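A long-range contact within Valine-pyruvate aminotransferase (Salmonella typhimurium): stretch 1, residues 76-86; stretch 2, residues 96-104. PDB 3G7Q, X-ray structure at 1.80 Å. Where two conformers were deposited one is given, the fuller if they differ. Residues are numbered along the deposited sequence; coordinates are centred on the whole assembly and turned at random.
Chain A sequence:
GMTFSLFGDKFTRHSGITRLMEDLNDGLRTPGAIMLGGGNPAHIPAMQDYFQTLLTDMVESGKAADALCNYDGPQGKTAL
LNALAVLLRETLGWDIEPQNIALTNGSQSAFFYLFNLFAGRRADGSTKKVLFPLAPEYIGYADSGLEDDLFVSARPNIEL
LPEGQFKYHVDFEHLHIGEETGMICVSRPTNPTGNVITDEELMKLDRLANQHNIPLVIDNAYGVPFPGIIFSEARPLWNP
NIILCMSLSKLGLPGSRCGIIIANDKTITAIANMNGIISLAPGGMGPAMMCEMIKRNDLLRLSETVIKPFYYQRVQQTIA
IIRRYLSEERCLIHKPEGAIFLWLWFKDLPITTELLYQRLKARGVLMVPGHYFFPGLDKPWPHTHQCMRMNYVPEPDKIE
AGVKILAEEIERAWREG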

# COMPACT_ATOMS: atom_id res chain seq x y z
N GLY A 76 0.17 17.16 -0.15
CA GLY A 76 -0.18 15.81 -0.56
C GLY A 76 0.63 15.37 -1.76
O GLY A 76 1.59 16.06 -2.15
N LYS A 77 0.24 14.22 -2.31
CA LYS A 77 0.88 13.66 -3.49
C LYS A 77 1.18 14.74 -4.53
O LYS A 77 2.32 14.86 -4.97
CB LYS A 77 0.01 12.56 -4.12
N THR A 78 0.21 15.58 -4.85
CA THR A 78 0.41 16.62 -5.87
C THR A 78 1.49 17.66 -5.55
O THR A 78 2.34 17.97 -6.40
CB THR A 78 -0.91 17.34 -6.19
OG1 THR A 78 -1.89 16.35 -6.55
CG2 THR A 78 -0.74 18.36 -7.32
N ALA A 79 1.48 18.21 -4.34
CA ALA A 79 2.50 19.18 -3.95
C ALA A 79 3.88 18.52 -3.98
O ALA A 79 4.88 19.14 -4.37
CB ALA A 79 2.21 19.75 -2.57
N LEU A 80 3.94 17.25 -3.58
CA LEU A 80 5.21 16.51 -3.55
C LEU A 80 5.73 16.21 -4.96
O LEU A 80 6.94 16.30 -5.19
CB LEU A 80 5.08 15.21 -2.76
CG LEU A 80 6.34 14.36 -2.68
CD1 LEU A 80 7.49 15.15 -2.04
CD2 LEU A 80 6.09 13.07 -1.92
N LEU A 81 4.85 15.84 -5.89
CA LEU A 81 5.30 15.61 -7.27
C LEU A 81 5.99 16.86 -7.80
O LEU A 81 7.04 16.76 -8.45
CB LEU A 81 4.15 15.20 -8.19
CG LEU A 81 3.42 13.87 -7.91
CD1 LEU A 81 2.44 13.60 -9.04
CD2 LEU A 81 4.36 12.69 -7.72
N ASN A 82 5.41 18.03 -7.52
CA ASN A 82 5.99 19.31 -7.93
C ASN A 82 7.32 19.59 -7.23
O ASN A 82 8.27 20.05 -7.86
CB ASN A 82 5.05 20.49 -7.64
CG ASN A 82 3.79 20.49 -8.49
OD1 ASN A 82 3.65 19.70 -9.42
ND2 ASN A 82 2.87 21.40 -8.18
N ALA A 83 7.37 19.33 -5.93
CA ALA A 83 8.57 19.56 -5.12
C ALA A 83 9.73 18.67 -5.53
O ALA A 83 10.88 19.13 -5.66
CB ALA A 83 8.26 19.36 -3.63
N LEU A 84 9.44 17.39 -5.74
CA LEU A 84 10.46 16.44 -6.19
C LEU A 84 10.97 16.79 -7.60
O LEU A 84 12.16 16.66 -7.88
CB LEU A 84 9.91 15.03 -6.20
CG LEU A 84 9.76 14.28 -4.88
CD1 LEU A 84 8.92 13.00 -5.06
CD2 LEU A 84 11.13 13.96 -4.31
N ALA A 85 10.06 17.19 -8.48
CA ALA A 85 10.44 17.60 -9.82
C ALA A 85 11.42 18.78 -9.75
O ALA A 85 12.50 18.73 -10.35
CB ALA A 85 9.21 17.95 -10.69
N VAL A 86 11.04 19.83 -9.01
CA VAL A 86 11.91 21.00 -8.86
C VAL A 86 13.26 20.61 -8.24
O VAL A 86 14.30 21.04 -8.72
CB VAL A 86 11.22 22.13 -8.05
CG1 VAL A 86 12.18 23.26 -7.76
CG2 VAL A 86 10.01 22.67 -8.81
N ILE A 96 12.94 16.57 -15.50
CA ILE A 96 11.83 15.87 -14.85
C ILE A 96 10.68 16.84 -14.63
O ILE A 96 10.89 17.98 -14.28
CB ILE A 96 12.29 15.31 -13.48
CG1 ILE A 96 13.40 14.28 -13.65
CG2 ILE A 96 11.17 14.61 -12.73
CD1 ILE A 96 13.08 13.22 -14.68
N GLU A 97 9.45 16.38 -14.88
CA GLU A 97 8.26 17.15 -14.60
C GLU A 97 7.40 16.26 -13.73
O GLU A 97 7.67 15.08 -13.62
CB GLU A 97 7.53 17.51 -15.89
CG GLU A 97 8.24 18.53 -16.78
CD GLU A 97 8.35 19.93 -16.17
OE1 GLU A 97 7.83 20.16 -15.05
OE2 GLU A 97 8.96 20.80 -16.82
N PRO A 98 6.34 16.82 -13.11
CA PRO A 98 5.45 15.97 -12.28
C PRO A 98 4.90 14.74 -13.00
O PRO A 98 4.69 13.71 -12.38
CB PRO A 98 4.32 16.93 -11.88
CG PRO A 98 4.95 18.26 -11.89
CD PRO A 98 5.94 18.24 -13.04
N GLN A 99 4.72 14.83 -14.32
CA GLN A 99 4.21 13.72 -15.13
C GLN A 99 5.22 12.58 -15.26
O GLN A 99 4.88 11.53 -15.80
CB GLN A 99 3.83 14.17 -16.54
CG GLN A 99 3.15 15.52 -16.62
CD GLN A 99 4.15 16.67 -16.65
OE1 GLN A 99 5.02 16.73 -17.53
NE2 GLN A 99 4.03 17.58 -15.70
N ASN A 100 6.46 12.82 -14.82
CA ASN A 100 7.49 11.80 -14.78
C ASN A 100 7.62 11.15 -13.40
O ASN A 100 8.51 10.32 -13.20
CB ASN A 100 8.85 12.41 -15.13
CG ASN A 100 8.90 12.96 -16.52
OD1 ASN A 100 9.02 14.17 -16.70
ND2 ASN A 100 8.74 12.09 -17.52
N ILE A 101 6.72 11.46 -12.47
CA ILE A 101 6.82 10.94 -11.12
C ILE A 101 5.51 10.29 -10.63
O ILE A 101 4.42 10.84 -10.85
CB ILE A 101 7.19 12.05 -10.14
CG1 ILE A 101 8.42 12.85 -10.66
CG2 ILE A 101 7.47 11.48 -8.77
CD1 ILE A 101 8.92 13.92 -9.67
N ALA A 102 5.63 9.13 -10.00
CA ALA A 102 4.49 8.42 -9.38
C ALA A 102 4.90 8.04 -7.97
O ALA A 102 6.08 7.77 -7.69
CB ALA A 102 4.12 7.18 -10.20
N LEU A 103 3.95 8.06 -7.03
CA LEU A 103 4.22 7.69 -5.66
C LEU A 103 3.55 6.36 -5.36
O LEU A 103 2.50 6.06 -5.92
CB LEU A 103 3.69 8.75 -4.71
CG LEU A 103 4.14 10.19 -4.95
CD1 LEU A 103 3.51 11.11 -3.93
CD2 LEU A 103 5.67 10.26 -4.89
N THR A 104 4.16 5.56 -4.48
CA THR A 104 3.61 4.27 -4.09
C THR A 104 3.80 4.14 -2.58
O THR A 104 4.37 5.02 -1.96
CB THR A 104 4.37 3.10 -4.75
OG1 THR A 104 5.71 3.07 -4.24
CG2 THR A 104 4.38 3.22 -6.31

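The helix formed by residues 77-86 packs against a segment that begins as an extended loop, turns through a short 3-10 segment at 98-100 and leaves as the strand 101-104. The axes of helix and strand run at 128° to each other, with a closest approach of 9.0 Å. No hydrogen bond crosses between the modelled atoms of the two stretches; the contact is one of shape, and it buries 485 Å² counted over both sides.

L81 is the central bump. Its CA-to-CB bond points toward the second stretch, and the side chain, in the m,t rotamer, enters a hollow lined by P98, I101 and L103. L81 CD2 lies 3.5 Å from I101 CG2 and 3.7 Å from L103 CG, so a single methyl touches both strand side chains. L81 CD1 is 4.0 Å from P98 O, while L81 CB meets P98 CB at 4.1 Å. The alternation of the strand makes this hollow possible: I101 and L103 point toward the helix, whereas A102, between them, points away and leaves little more than its backbone near L81.

L103 answers with a bump of its own. Extended in the m,t rotamer, it reaches the first turn of the helix, where its CD1 packs 3.7 Å from K77 CA and 3.8 Å from L80 CD2. L80 leaves its helix sideways, but the end of its side chain comes nearer and closes this side of the pocket. The K77 side chain is modelled only to CB, which sits 3.8 Å from L103 CD1; the position of its amine is therefore unknown. On its other branch, L103 CD2 makes a looser contact with L84 CD1 at 4.3 Å.

One helical turn beyond L81, the surface becomes a hollow. A85 offers a single methyl, and the backbone draws close here, with A85 CA and E97 CA 5.3 Å apart. A85 CB lies 3.9 Å from both E97 C and P98 N, and 4.0 Å from P98 CD, so the small side chain rests directly on the main chain of the loop. I101 fills the space alongside: its CD1 approaches A85 N at 3.7 Å and L84 CB at 3.8 Å, wedging against the helix backbone. I96 also starts toward the helix, but the end of its side chain leads away, and its CG2 is 4.4 Å from A85 CB.

P98 forms a compact ridge where the loop turns. Its ring fits between L81 and A85, and at the edge of the contact N82 OD1 comes within 3.1 Å of P98 CG, a close polar-to-carbon approach. The turn carrying this ridge is held by its own hydrogen bonds: N100 OD1 accepts from E97 N at 2.9 Å, and I101 N donates to P98 O at 3.0 Å. In the helix, the backbone amides from L80 to V86 all donate to carbonyls four residues earlier, and largely aliphatic side chains are left to interlock with the second stretch.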